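Local coordinates for protein UDP-N-acetylglucosamine 4,6-dehydratase (Vibrio fischeri, PDB 3PVZ) that binds NAD in a Rossmann-type fold and probably acts as a lyase, dehydrating a UDP-linked N-acetylglucosamine at its 4 and 6 positions, at residues A[133-136]-A[137-141]; A[26-29]-A[30-34]; A[6-10]-A[11-15]; A[299-303]-A[304-308]; A[335-338]-A[339-342]. One frame throughout, in Å; residues are numbered along the deposited sequence. Where two conformers were deposited one is given.

Interaction 1. Residues A[133-136]-A[137-141]; sequences TLMR and MIDVN
With its CG trans to the backbone N (chi1 179°), R136 sends a straight chain from CG to NE out from the helix, alongside V140 of the next turn. V140 turns CG2 back beside its own backbone N, and that methyl rests 4.1 Å from R136 NE and 3.4 Å from R136 O. The two side chains run next to each other, pointing the same way. On another side of the helix, M137, a selenomethionine, runs extended through chi2 (-179°), which puts SE 4.1 Å from L134 CD1, the two side chains passing at a slant; the bend at chi3 turns only its end methyl. I138 CG1 lies 3.5 Å from L134 O.

Underneath run ordinary i to i+4 backbone bonds, from M137 N to T133 O through V140 N to R136 O; the last is short at 2.8 Å and nearly straight, with 169° at the hydrogen. All this belongs to helix 131-154 of the Rossmann-like domain, which lies against helices 174-189, 351-367 and 372-382. V140 touches the bound NAD. The polar ends look outward for partners: D139 OD1 makes a salt bridge with K365, and R136 NH1 bonds to the backbone oxygens of A95 and I68 of the second subunit. One turn of helix therefore serves cofactor and dimer together: V140 touches both the cofactor and the stem of R136, while R136 NH1 donates to two carbonyl oxygens across the subunit boundary.

Interaction 2. Residues A[26-29]-A[30-34]; sequences EKEL and QSVVS
E26 and Q30 make the polar side-chain contact here: Q30 NE2 donates to E26 OE2 at 2.9 Å, with 149° at the hydrogen. The amide reaches the oxygen on its anti side and 27° out of the carboxylate plane, and the two flat groups are turned 48° against each other. E26 gets there by folding at chi2, which curls its carboxylate toward the next turn, whereas Q30 stays extended beyond CG and lays that CG 3.4 Å from E26 OE2. The same oxygen also takes a salt bridge from R58, so two donors hold it, which is consistent with a charged carboxylate.

Backbone bonds form the second group. Q30, S31, V32 and V33 each give their N-H to the carbonyl four residues earlier, and the bond from V33 N to L29 O is the straightest. This is the C-terminal part of helix 19-34, which packs on helix 237-250 beside the nine-stranded Rossmann-like sheet, away from the annotated sites. Near its end S34 OG donates back to S31 O at 3.0 Å, coming from above the plane of that carbonyl.

The valine methyls rest against carbonyl oxygens of the turn before: V33 CG2 is 3.2 Å from L29 O, and V32 CG2 lies 3.5 Å from E28 O. L29 faces I249 and F250, while V33 leans on R58 and P60.

Interaction 3. Residues A[6-10]-A[11-15]; sequences SILSL and IGRDT
L8 is the side chain to follow out of the last turn of helix 7-10 into the residues after it. Its CB passes 3.9 Å from R13 O. With CG trans to its own carbonyl carbon (chi1 -83°), the isobutyl group swings over the returning chain and splits: CD1 lies near the backbone of D14 and T15, 4.1 Å from D14 O, while CD2 sits over one face of the R13 guanidinium, 3.9 Å from R13 CZ. R13 bends at chi3 to bring that group under the methyl.

The backbone beneath closes a Schellman motif. G12, at positive phi, is its C-prime residue; R13 N bonds to L8 O at 3.2 Å and G12 N to S9 O, also at 3.2 Å. Both donors stand above the plane of the carbonyl they meet. I11 N still reaches I7 O in the helical manner, and adds a weak bond to L8 O, so that oxygen has two donors. I11 is the first residue to leave helical angles, and its CG1 tucks 3.4 Å from I7 O.

Farther out, R13 NH2 forms a salt bridge with E239 and a hydrogen bond to F234 O, and L10 packs on helix 270-280. The chemistry is thus divided: the capped turn gives L8 O and S9 O donors, and the arginine offers a flat face to leucine while its NH2 bonds to E239 and F234, which ties the N-terminal segment to the body of the subunit.

Interaction 4. Residues A[299-303]-A[304-308]; sequences KTLPA and QGKWP
The shortest sound polar bond here runs from K306 N to L301 O, 3.1 Å and fairly straight at 163°, its donor well above the plane of the carbonyl. It closes the chain reversal that takes helix 291-300 into strand 306-312. Inside it lies a type I beta turn from P302 to G305, where G305 N adds only a weak bond to P302 O. G305 has positive phi, the left-handed backbone bend that lets the chain leave the turn and enter the strand. P302 CA also brings its hydrogen to K306 O, 3.2 Å between the heavy atoms.

This is the return half of a beta-alpha-beta unit, strand 284-287, helix 291-300 and strand 306-312, within a small three-stranded parallel sheet: G305 and W307 bond to E284 on one side, and P308 to I224 on the other.

P302 lies across W307 at about a right angle. Its CG stands over one face of the six-membered ring, 4.0 Å from the centroid and 21° off the normal, a CH-pi contact, while CB reaches 3.6 Å from CZ3. W307 can offer that face because CG is trans to its backbone N (chi1 -152°), which carries the indole back beneath the proline. The ring is held from elsewhere too: NE1 bonds to Q222 O, and Y283 meets it edge-to-face. L301 CD2 lies 3.9 Å from K306 CB, crossing it at a slant, and both side chains touch H286.

Interaction 5. Residues A[335-338]-A[339-342]; sequences ARFD and NLGI
F337 and L340 meet where the loop after strand 332-333 turns into strand 340-344, at the antiparallel edge of the nine-stranded Rossmann-like sheet. Their CB atoms are 3.8 Å apart, and the two side chains pass obliquely, so L340 CD1 comes to stand over one face of the phenyl ring, offset toward its rim. The opposite face is taken by R336 CG, 3.7 Å above the plane. I342 approaches differently: its CD1 lies at the ring edge, near the ring plane, 4.0 Å from F337 CE2, and is equally close, 4.0 Å, to R336 CD. Within this loop the ring thus meets a leucine methyl, an arginine methylene and an isoleucine methyl.

R336 is stretched out from CG to NE, its CG trans to the backbone N (chi1 180°), and this lays the aliphatic stem along the phenyl group. Its guanidinium in turn has F337 CZ over one face, and NH1 bonds to F250 O. F337 also reaches M246 and F250 of helix 237-250, and D21 and N25 of helix 19-34. The loop backbone is tied separately: D338 N and N339 N bond to the carboxylate of D21, and K260 NZ binds the carbonyl oxygens of F337 and D338.

No direct hydrogen bond joins the two halves of the contact; a water bridges them instead, accepting from F337 N at 2.9 Å and donating to L340 O at 2.8 Å.

In the fold
Along the chain the order is interaction 3, 2, 1, 4, 5, all in series. Interactions 2 and 5 are the nearest neighbours, centres 19 Å apart, and both pack on helix 237-250, which touches helix 19-34 and strand 340-344, next to the outermost strand of the nine-stranded sheet. Interaction 3 lies about 22 Å from interaction 5, between centres, in the N-terminal segment. Interaction 1 sits across the chain's centre from these three. Interaction 4 is most distant, 50 Å from interaction 2 between centres, in the small three-stranded parallel sheet. Of the five only interaction 1 touches the cofactor, and it also meets the second subunit; the others are local packing and turns elsewhere in the fold.

Interaction 1. Residues A[133-136]-A[137-141]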
loop_
_atom_site.group_PDB
_atom_site.type_symbol
_atom_site.label_atom_id
_atom_site.label_comp_id
_atom_site.label_asym_id
_atom_site.label_seq_id
_atom_site.Cartn_x
_atom_site.Cartn_y
_atom_site.Cartn_z
ATOM N N THR A 133 4.135 -12.396 -6.320
ATOM C CA THR A 133 4.633 -11.271 -5.550
ATOM C C THR A 133 6.089 -10.934 -5.905
ATOM O O THR A 133 6.449 -9.761 -6.006
ATOM C CB THR A 133 4.493 -11.515 -4.042
ATOM O OG1 THR A 133 3.168 -11.982 -3.747
ATOM C CG2 THR A 133 4.723 -10.238 -3.295
ATOM N N LEU A 134 6.896 -11.957 -6.153
ATOM C CA LEU A 134 8.295 -11.790 -6.518
ATOM C C LEU A 134 8.439 -11.063 -7.837
ATOM O O LEU A 134 9.326 -10.249 -8.003
ATOM C CB LEU A 134 8.943 -13.171 -6.619
ATOM C CG LEU A 134 10.456 -13.357 -6.753
ATOM C CD1 LEU A 134 11.236 -12.551 -5.718
ATOM C CD2 LEU A 134 10.802 -14.839 -6.632
HETATM N N MSE A 135 7.580 -11.378 -8.793
HETATM C CA MSE A 135 7.614 -10.707 -10.094
HETATM C C MSE A 135 7.202 -9.262 -9.896
HETATM O O MSE A 135 7.801 -8.384 -10.472
HETATM C CB MSE A 135 6.683 -11.366 -11.106
HETATM C CG MSE A 135 6.617 -10.728 -12.463
HETATM SE SE MSE A 135 8.315 -10.743 -13.334
HETATM C CE MSE A 135 8.112 -12.494 -14.218
ATOM N N ARG A 136 6.211 -9.016 -9.048
ATOM C CA ARG A 136 5.801 -7.650 -8.803
ATOM C C ARG A 136 6.937 -6.818 -8.190
ATOM O O ARG A 136 7.076 -5.659 -8.473
ATOM C CB ARG A 136 4.537 -7.580 -7.924
ATOM C CG ARG A 136 4.148 -6.151 -7.662
ATOM C CD ARG A 136 2.882 -5.974 -6.866
ATOM N NE ARG A 136 2.717 -4.553 -6.588
ATOM C CZ ARG A 136 2.308 -4.034 -5.431
ATOM N NH1 ARG A 136 2.017 -4.791 -4.391
ATOM N NH2 ARG A 136 2.256 -2.737 -5.280
HETATM N N MSE A 137 7.710 -7.430 -7.317
HETATM C CA MSE A 137 8.809 -6.774 -6.625
HETATM C C MSE A 137 9.867 -6.413 -7.638
HETATM O O MSE A 137 10.503 -5.399 -7.539
HETATM C CB MSE A 137 9.372 -7.740 -5.521
HETATM C CG MSE A 137 10.854 -7.612 -5.221
HETATM SE SE MSE A 137 11.530 -8.855 -3.857
HETATM C CE MSE A 137 10.872 -7.604 -2.446
ATOM N N ILE A 138 10.063 -7.274 -8.618
ATOM C CA ILE A 138 11.008 -6.990 -9.694
ATOM C C ILE A 138 10.494 -5.812 -10.537
ATOM O O ILE A 138 11.288 -4.960 -10.940
ATOM C CB ILE A 138 11.228 -8.209 -10.608
ATOM C CG1 ILE A 138 12.054 -9.278 -9.897
ATOM C CG2 ILE A 138 11.927 -7.794 -11.888
ATOM C CD1 ILE A 138 11.931 -10.608 -10.576
ATOM N N ASP A 139 9.185 -5.760 -10.771
ATOM C CA ASP A 139 8.585 -4.710 -11.610
ATOM C C ASP A 139 8.658 -3.377 -10.912
ATOM O O ASP A 139 9.070 -2.356 -11.527
ATOM C CB ASP A 139 7.113 -5.010 -11.964
ATOM C CG ASP A 139 6.969 -5.953 -13.141
ATOM O OD1 ASP A 139 7.936 -6.062 -13.928
ATOM O OD2 ASP A 139 5.882 -6.594 -13.286
ATOM N N VAL A 140 8.284 -3.386 -9.625
ATOM C CA VAL A 140 8.321 -2.172 -8.801
ATOM C C VAL A 140 9.759 -1.749 -8.486
ATOM O O VAL A 140 10.074 -0.563 -8.572
ATOM C CB VAL A 140 7.546 -2.320 -7.501
ATOM C CG1 VAL A 140 7.788 -1.076 -6.610
ATOM C CG2 VAL A 140 6.056 -2.525 -7.761
ATOM N N ASN A 141 10.649 -2.688 -8.132
ATOM C CA ASN A 141 11.934 -2.244 -7.659
ATOM C C ASN A 141 12.895 -2.055 -8.845
ATOM O O ASN A 141 13.704 -1.160 -8.784
ATOM C CB ASN A 141 12.588 -3.180 -6.623
ATOM C CG ASN A 141 11.819 -3.315 -5.308
ATOM O OD1 ASN A 141 10.888 -2.556 -4.972
ATOM N ND2 ASN A 141 12.233 -4.329 -4.535
#

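Interaction 2. Residues A[26-29]-A[30-34]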
loop_
_atom_site.group_PDB
_atom_site.type_symbol
_atom_site.label_atom_id
_atom_site.label_comp_id
_atom_site.label_asym_id
_atom_site.label_seq_id
_atom_site.Cartn_x
_atom_site.Cartn_y
_atom_site.Cartn_z
ATOM N N GLU A 26 21.276 25.133 5.351
ATOM C CA GLU A 26 19.869 25.510 5.343
ATOM C C GLU A 26 19.614 26.590 4.320
ATOM O O GLU A 26 18.652 26.509 3.592
ATOM C CB GLU A 26 19.414 26.007 6.730
ATOM C CG GLU A 26 17.888 26.203 6.875
ATOM C CD GLU A 26 17.057 24.985 6.393
ATOM O OE1 GLU A 26 17.276 23.865 6.902
ATOM O OE2 GLU A 26 16.208 25.139 5.479
ATOM N N LYS A 27 20.497 27.577 4.242
ATOM C CA LYS A 27 20.244 28.721 3.414
ATOM C C LYS A 27 20.240 28.261 1.964
ATOM O O LYS A 27 19.384 28.679 1.173
ATOM C CB LYS A 27 21.304 29.794 3.636
ATOM C CG LYS A 27 21.006 31.125 2.919
ATOM C CD LYS A 27 20.530 32.212 3.895
ATOM C CE LYS A 27 20.824 33.647 3.384
ATOM N NZ LYS A 27 21.106 34.584 4.565
ATOM N N GLU A 28 21.198 27.409 1.627
ATOM C CA GLU A 28 21.328 26.915 0.245
ATOM C C GLU A 28 20.216 25.947 -0.056
ATOM O O GLU A 28 19.682 25.975 -1.149
ATOM C CB GLU A 28 22.662 26.257 -0.014
ATOM C CG GLU A 28 22.813 25.723 -1.416
ATOM C CD GLU A 28 24.270 25.464 -1.770
ATOM O OE1 GLU A 28 25.109 25.206 -0.869
ATOM O OE2 GLU A 28 24.566 25.547 -2.950
ATOM N N LEU A 29 19.810 25.141 0.926
ATOM C CA LEU A 29 18.646 24.272 0.723
ATOM C C LEU A 29 17.403 25.110 0.321
ATOM O O LEU A 29 16.654 24.769 -0.624
ATOM C CB LEU A 29 18.342 23.488 1.982
ATOM C CG LEU A 29 19.180 22.236 2.241
ATOM C CD1 LEU A 29 18.936 21.728 3.668
ATOM C CD2 LEU A 29 18.873 21.158 1.251
ATOM N N GLN A 30 17.207 26.217 1.033
ATOM C CA GLN A 30 16.039 27.038 0.848
ATOM C C GLN A 30 16.067 27.761 -0.483
ATOM O O GLN A 30 15.066 27.904 -1.117
ATOM C CB GLN A 30 15.898 28.011 2.006
ATOM C CG GLN A 30 15.172 27.399 3.175
ATOM C CD GLN A 30 15.087 28.348 4.365
ATOM O OE1 GLN A 30 15.009 29.544 4.174
ATOM N NE2 GLN A 30 15.102 27.809 5.580
ATOM N N SER A 31 17.243 28.220 -0.885
ATOM C CA SER A 31 17.449 28.798 -2.197
ATOM C C SER A 31 17.123 27.793 -3.288
ATOM O O SER A 31 16.366 28.142 -4.192
ATOM C CB SER A 31 18.869 29.337 -2.331
ATOM O OG SER A 31 19.149 29.644 -3.672
ATOM N N VAL A 32 17.637 26.561 -3.213
ATOM C CA VAL A 32 17.407 25.560 -4.246
ATOM C C VAL A 32 15.939 25.121 -4.336
ATOM O O VAL A 32 15.343 25.202 -5.403
ATOM C CB VAL A 32 18.323 24.333 -4.104
ATOM C CG1 VAL A 32 17.874 23.176 -5.027
ATOM C CG2 VAL A 32 19.832 24.723 -4.439
ATOM N N VAL A 33 15.332 24.782 -3.202
ATOM C CA VAL A 33 13.980 24.286 -3.176
ATOM C C VAL A 33 12.995 25.339 -3.706
ATOM O O VAL A 33 12.048 25.033 -4.457
ATOM C CB VAL A 33 13.567 23.879 -1.746
ATOM C CG1 VAL A 33 12.094 23.564 -1.695
ATOM C CG2 VAL A 33 14.393 22.680 -1.294
ATOM N N SER A 34 13.216 26.585 -3.310
ATOM C CA SER A 34 12.341 27.671 -3.740
ATOM C C SER A 34 12.360 27.923 -5.286
ATOM O O SER A 34 11.444 28.545 -5.828
ATOM C CB SER A 34 12.711 28.961 -2.994
ATOM O OG SER A 34 13.838 29.586 -3.652
#

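Interaction 3. Residues A[6-10]-A[11-15]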
loop_
_atom_site.group_PDB
_atom_site.type_symbol
_atom_site.label_atom_id
_atom_site.label_comp_id
_atom_site.label_asym_id
_atom_site.label_seq_id
_atom_site.Cartn_x
_atom_site.Cartn_y
_atom_site.Cartn_z
ATOM N N SER A 6 10.380 12.568 21.214
ATOM C CA SER A 6 9.667 11.382 21.779
ATOM C C SER A 6 10.087 10.085 21.116
ATOM O O SER A 6 10.458 9.130 21.800
ATOM C CB SER A 6 8.165 11.537 21.652
ATOM O OG SER A 6 7.523 10.618 22.510
ATOM N N ILE A 7 10.037 10.037 19.787
ATOM C CA ILE A 7 10.643 8.914 19.074
ATOM C C ILE A 7 12.123 8.828 19.484
ATOM O O ILE A 7 12.628 7.746 19.762
ATOM C CB ILE A 7 10.516 9.022 17.525
ATOM C CG1 ILE A 7 9.039 9.024 17.097
ATOM C CG2 ILE A 7 11.276 7.856 16.840
ATOM C CD1 ILE A 7 8.797 8.990 15.562
ATOM N N LEU A 8 12.800 9.978 19.525
ATOM C CA LEU A 8 14.204 10.047 19.941
ATOM C C LEU A 8 14.439 9.392 21.281
ATOM O O LEU A 8 15.267 8.483 21.398
ATOM C CB LEU A 8 14.705 11.499 19.977
ATOM C CG LEU A 8 15.161 12.069 18.624
ATOM C CD1 LEU A 8 15.540 13.546 18.755
ATOM C CD2 LEU A 8 16.336 11.273 18.062
ATOM N N SER A 9 13.710 9.827 22.301
ATOM C CA SER A 9 13.862 9.197 23.604
ATOM C C SER A 9 13.644 7.679 23.500
ATOM O O SER A 9 14.357 6.931 24.132
ATOM C CB SER A 9 12.951 9.835 24.669
ATOM O OG SER A 9 11.633 10.031 24.182
ATOM N N LEU A 10 12.709 7.219 22.675
ATOM C CA LEU A 10 12.512 5.770 22.496
ATOM C C LEU A 10 13.722 5.061 21.906
ATOM O O LEU A 10 14.001 3.924 22.272
ATOM C CB LEU A 10 11.290 5.446 21.645
ATOM C CG LEU A 10 9.981 5.447 22.416
ATOM C CD1 LEU A 10 8.860 5.112 21.499
ATOM C CD2 LEU A 10 10.038 4.441 23.569
ATOM N N ILE A 11 14.456 5.715 21.014
ATOM C CA ILE A 11 15.607 5.051 20.412
ATOM C C ILE A 11 16.902 5.454 21.107
ATOM O O ILE A 11 17.978 5.482 20.490
ATOM C CB ILE A 11 15.663 5.212 18.849
ATOM C CG1 ILE A 11 15.610 6.680 18.419
ATOM C CG2 ILE A 11 14.527 4.469 18.228
ATOM C CD1 ILE A 11 15.821 6.898 16.916
ATOM N N GLY A 12 16.801 5.761 22.399
ATOM C CA GLY A 12 17.986 5.904 23.257
ATOM C C GLY A 12 18.909 7.047 22.905
ATOM O O GLY A 12 20.118 6.951 23.105
ATOM N N ARG A 13 18.333 8.126 22.378
ATOM C CA ARG A 13 19.062 9.322 21.982
ATOM C C ARG A 13 18.251 10.516 22.443
ATOM O O ARG A 13 17.107 10.375 22.815
ATOM C CB ARG A 13 19.221 9.390 20.446
ATOM C CG ARG A 13 20.342 8.538 19.878
ATOM C CD ARG A 13 20.775 8.991 18.432
ATOM N NE ARG A 13 19.897 8.463 17.383
ATOM C CZ ARG A 13 19.250 9.205 16.481
ATOM N NH1 ARG A 13 19.362 10.527 16.453
ATOM N NH2 ARG A 13 18.488 8.608 15.585
ATOM N N ASP A 14 18.846 11.698 22.406
ATOM C CA ASP A 14 18.166 12.918 22.839
ATOM C C ASP A 14 18.320 14.067 21.817
ATOM O O ASP A 14 17.611 15.077 21.897
ATOM C CB ASP A 14 18.652 13.249 24.275
ATOM C CG ASP A 14 18.911 14.729 24.517
ATOM O OD1 ASP A 14 17.954 15.551 24.450
ATOM O OD2 ASP A 14 20.081 15.052 24.827
ATOM N N THR A 15 19.163 13.861 20.800
ATOM C CA THR A 15 19.444 14.892 19.796
ATOM C C THR A 15 19.394 14.362 18.341
ATOM O O THR A 15 19.748 13.206 18.079
ATOM C CB THR A 15 20.828 15.457 20.092
ATOM O OG1 THR A 15 21.038 16.646 19.335
ATOM C CG2 THR A 15 21.919 14.407 19.797
#

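Interaction 4. Residues A[299-303]-A[304-308]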
loop_
_atom_site.group_PDB
_atom_site.type_symbol
_atom_site.label_atom_id
_atom_site.label_comp_id
_atom_site.label_asym_id
_atom_site.label_seq_id
_atom_site.Cartn_x
_atom_site.Cartn_y
_atom_site.Cartn_z
ATOM N N LYS A 299 -6.414 -9.792 27.662
ATOM C CA LYS A 299 -7.809 -9.365 27.912
ATOM C C LYS A 299 -7.936 -8.546 29.198
ATOM O O LYS A 299 -8.682 -7.563 29.234
ATOM C CB LYS A 299 -8.767 -10.567 28.019
ATOM C CG LYS A 299 -8.521 -11.707 27.032
ATOM C CD LYS A 299 -9.746 -12.608 26.889
ATOM C CE LYS A 299 -9.433 -13.819 26.014
ATOM N NZ LYS A 299 -10.438 -14.909 26.184
ATOM N N THR A 300 -7.182 -8.950 30.224
ATOM C CA THR A 300 -7.348 -8.384 31.567
ATOM C C THR A 300 -6.183 -7.525 32.074
ATOM O O THR A 300 -6.403 -6.649 32.921
ATOM C CB THR A 300 -7.628 -9.492 32.605
ATOM O OG1 THR A 300 -8.030 -8.894 33.845
ATOM C CG2 THR A 300 -6.398 -10.367 32.820
ATOM N N LEU A 301 -4.960 -7.748 31.560
ATOM C CA LEU A 301 -3.753 -7.090 32.116
ATOM C C LEU A 301 -3.627 -5.580 31.867
ATOM O O LEU A 301 -3.200 -4.854 32.763
ATOM C CB LEU A 301 -2.461 -7.810 31.683
ATOM C CG LEU A 301 -1.961 -8.997 32.531
ATOM C CD1 LEU A 301 -0.687 -9.610 31.959
ATOM C CD2 LEU A 301 -1.710 -8.601 33.989
ATOM N N PRO A 302 -3.969 -5.106 30.654
ATOM C CA PRO A 302 -3.957 -3.677 30.333
ATOM C C PRO A 302 -4.811 -2.783 31.226
ATOM O O PRO A 302 -4.484 -1.604 31.391
ATOM C CB PRO A 302 -4.504 -3.645 28.913
ATOM C CG PRO A 302 -4.072 -4.927 28.344
ATOM C CD PRO A 302 -4.200 -5.917 29.445
ATOM N N ALA A 303 -5.910 -3.325 31.751
ATOM C CA ALA A 303 -6.698 -2.657 32.801
ATOM C C ALA A 303 -5.834 -2.310 34.022
ATOM O O ALA A 303 -5.802 -1.154 34.460
ATOM C CB ALA A 303 -7.876 -3.546 33.233
ATOM N N GLN A 304 -5.140 -3.323 34.548
ATOM C CA GLN A 304 -4.197 -3.187 35.682
ATOM C C GLN A 304 -2.809 -2.654 35.255
ATOM O O GLN A 304 -1.793 -2.987 35.872
ATOM C CB GLN A 304 -4.030 -4.550 36.376
ATOM C CG GLN A 304 -5.319 -5.073 37.053
ATOM C CD GLN A 304 -5.532 -6.577 36.881
ATOM O OE1 GLN A 304 -4.709 -7.393 37.304
ATOM N NE2 GLN A 304 -6.654 -6.943 36.264
ATOM N N GLY A 305 -2.770 -1.848 34.192
ATOM C CA GLY A 305 -1.523 -1.204 33.714
ATOM C C GLY A 305 -0.287 -2.077 33.496
ATOM O O GLY A 305 0.826 -1.611 33.691
ATOM N N LYS A 306 -0.487 -3.340 33.112
ATOM C CA LYS A 306 0.575 -4.239 32.638
ATOM C C LYS A 306 0.262 -4.602 31.164
ATOM O O LYS A 306 -0.918 -4.585 30.757
ATOM C CB LYS A 306 0.633 -5.511 33.487
ATOM C CG LYS A 306 1.419 -5.415 34.817
ATOM C CD LYS A 306 1.409 -6.773 35.568
ATOM C CE LYS A 306 2.710 -7.069 36.362
ATOM N NZ LYS A 306 3.943 -7.312 35.504
ATOM N N TRP A 307 1.300 -4.889 30.363
ATOM C CA TRP A 307 1.110 -5.352 28.970
ATOM C C TRP A 307 1.836 -6.676 28.733
ATOM O O TRP A 307 3.008 -6.793 29.048
ATOM C CB TRP A 307 1.575 -4.311 27.930
ATOM C CG TRP A 307 0.780 -4.466 26.647
ATOM C CD1 TRP A 307 1.027 -5.345 25.634
ATOM C CD2 TRP A 307 -0.438 -3.798 26.306
ATOM N NE1 TRP A 307 0.053 -5.261 24.681
ATOM C CE2 TRP A 307 -0.862 -4.313 25.062
ATOM C CE3 TRP A 307 -1.205 -2.805 26.920
ATOM C CZ2 TRP A 307 -2.020 -3.857 24.408
ATOM C CZ3 TRP A 307 -2.367 -2.346 26.264
ATOM C CH2 TRP A 307 -2.753 -2.874 25.015
ATOM N N PRO A 308 1.148 -7.687 28.195
ATOM C CA PRO A 308 1.835 -8.951 27.988
ATOM C C PRO A 308 2.841 -8.859 26.863
ATOM O O PRO A 308 2.522 -8.353 25.796
ATOM C CB PRO A 308 0.716 -9.899 27.593
ATOM C CG PRO A 308 -0.308 -9.036 27.013
ATOM C CD PRO A 308 -0.263 -7.773 27.806
#

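Interaction 5. Residues A[335-338]-A[339-342]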
loop_
_atom_site.group_PDB
_atom_site.type_symbol
_atom_site.label_atom_id
_atom_site.label_comp_id
_atom_site.label_asym_id
_atom_site.label_seq_id
_atom_site.Cartn_x
_atom_site.Cartn_y
_atom_site.Cartn_z
ATOM N N ALA A 335 34.975 13.643 4.684
ATOM C CA ALA A 335 35.387 15.042 4.915
ATOM C C ALA A 335 34.321 16.090 4.601
ATOM O O ALA A 335 34.261 17.118 5.264
ATOM C CB ALA A 335 36.664 15.356 4.109
ATOM N N ARG A 336 33.491 15.850 3.594
ATOM C CA ARG A 336 32.548 16.874 3.119
ATOM C C ARG A 336 31.505 17.290 4.156
ATOM O O ARG A 336 31.166 18.456 4.272
ATOM C CB ARG A 336 31.862 16.393 1.846
ATOM C CG ARG A 336 30.878 17.378 1.304
ATOM C CD ARG A 336 30.474 17.048 -0.109
ATOM N NE ARG A 336 29.610 18.093 -0.637
ATOM C CZ ARG A 336 28.761 17.963 -1.644
ATOM N NH1 ARG A 336 28.585 16.822 -2.286
ATOM N NH2 ARG A 336 28.078 19.002 -2.008
ATOM N N PHE A 337 30.976 16.337 4.894
ATOM C CA PHE A 337 29.972 16.646 5.893
ATOM C C PHE A 337 30.420 16.119 7.256
ATOM O O PHE A 337 31.169 15.157 7.344
ATOM C CB PHE A 337 28.616 16.040 5.517
ATOM C CG PHE A 337 28.029 16.594 4.251
ATOM C CD1 PHE A 337 27.562 17.896 4.208
ATOM C CD2 PHE A 337 27.939 15.807 3.097
ATOM C CE1 PHE A 337 27.039 18.408 3.043
ATOM C CE2 PHE A 337 27.381 16.304 1.935
ATOM C CZ PHE A 337 26.930 17.601 1.904
ATOM N N ASP A 338 29.912 16.749 8.305
ATOM C CA ASP A 338 30.172 16.345 9.674
ATOM C C ASP A 338 29.423 15.085 10.074
ATOM O O ASP A 338 30.021 14.186 10.668
ATOM C CB ASP A 338 29.848 17.494 10.651
ATOM C CG ASP A 338 30.926 18.600 10.636
ATOM O OD1 ASP A 338 31.983 18.437 9.954
ATOM O OD2 ASP A 338 30.724 19.640 11.298
ATOM N N ASN A 339 28.135 15.024 9.729
ATOM C CA ASN A 339 27.211 13.948 10.178
ATOM C C ASN A 339 26.916 12.888 9.101
ATOM O O ASN A 339 26.426 11.821 9.418
ATOM C CB ASN A 339 25.869 14.548 10.623
ATOM C CG ASN A 339 26.025 15.835 11.485
ATOM O OD1 ASN A 339 25.435 16.901 11.169
ATOM N ND2 ASN A 339 26.775 15.718 12.598
ATOM N N LEU A 340 27.232 13.198 7.844
ATOM C CA LEU A 340 26.865 12.385 6.700
ATOM C C LEU A 340 28.084 11.857 6.002
ATOM O O LEU A 340 29.016 12.598 5.684
ATOM C CB LEU A 340 26.088 13.210 5.666
ATOM C CG LEU A 340 24.762 13.793 6.081
ATOM C CD1 LEU A 340 24.256 14.677 4.980
ATOM C CD2 LEU A 340 23.712 12.717 6.405
ATOM N N GLY A 341 28.058 10.570 5.708
ATOM C CA GLY A 341 29.142 9.949 4.952
ATOM C C GLY A 341 28.704 9.728 3.510
ATOM O O GLY A 341 27.510 9.517 3.241
ATOM N N ILE A 342 29.681 9.751 2.601
ATOM C CA ILE A 342 29.450 9.532 1.194
ATOM C C ILE A 342 30.307 8.356 0.694
ATOM O O ILE A 342 31.541 8.326 0.869
ATOM C CB ILE A 342 29.800 10.771 0.400
ATOM C CG1 ILE A 342 29.109 11.997 0.977
ATOM C CG2 ILE A 342 29.431 10.599 -1.053
ATOM C CD1 ILE A 342 29.311 13.247 0.140
HETATM O O HOH W 1 31.215 13.548 4.160
#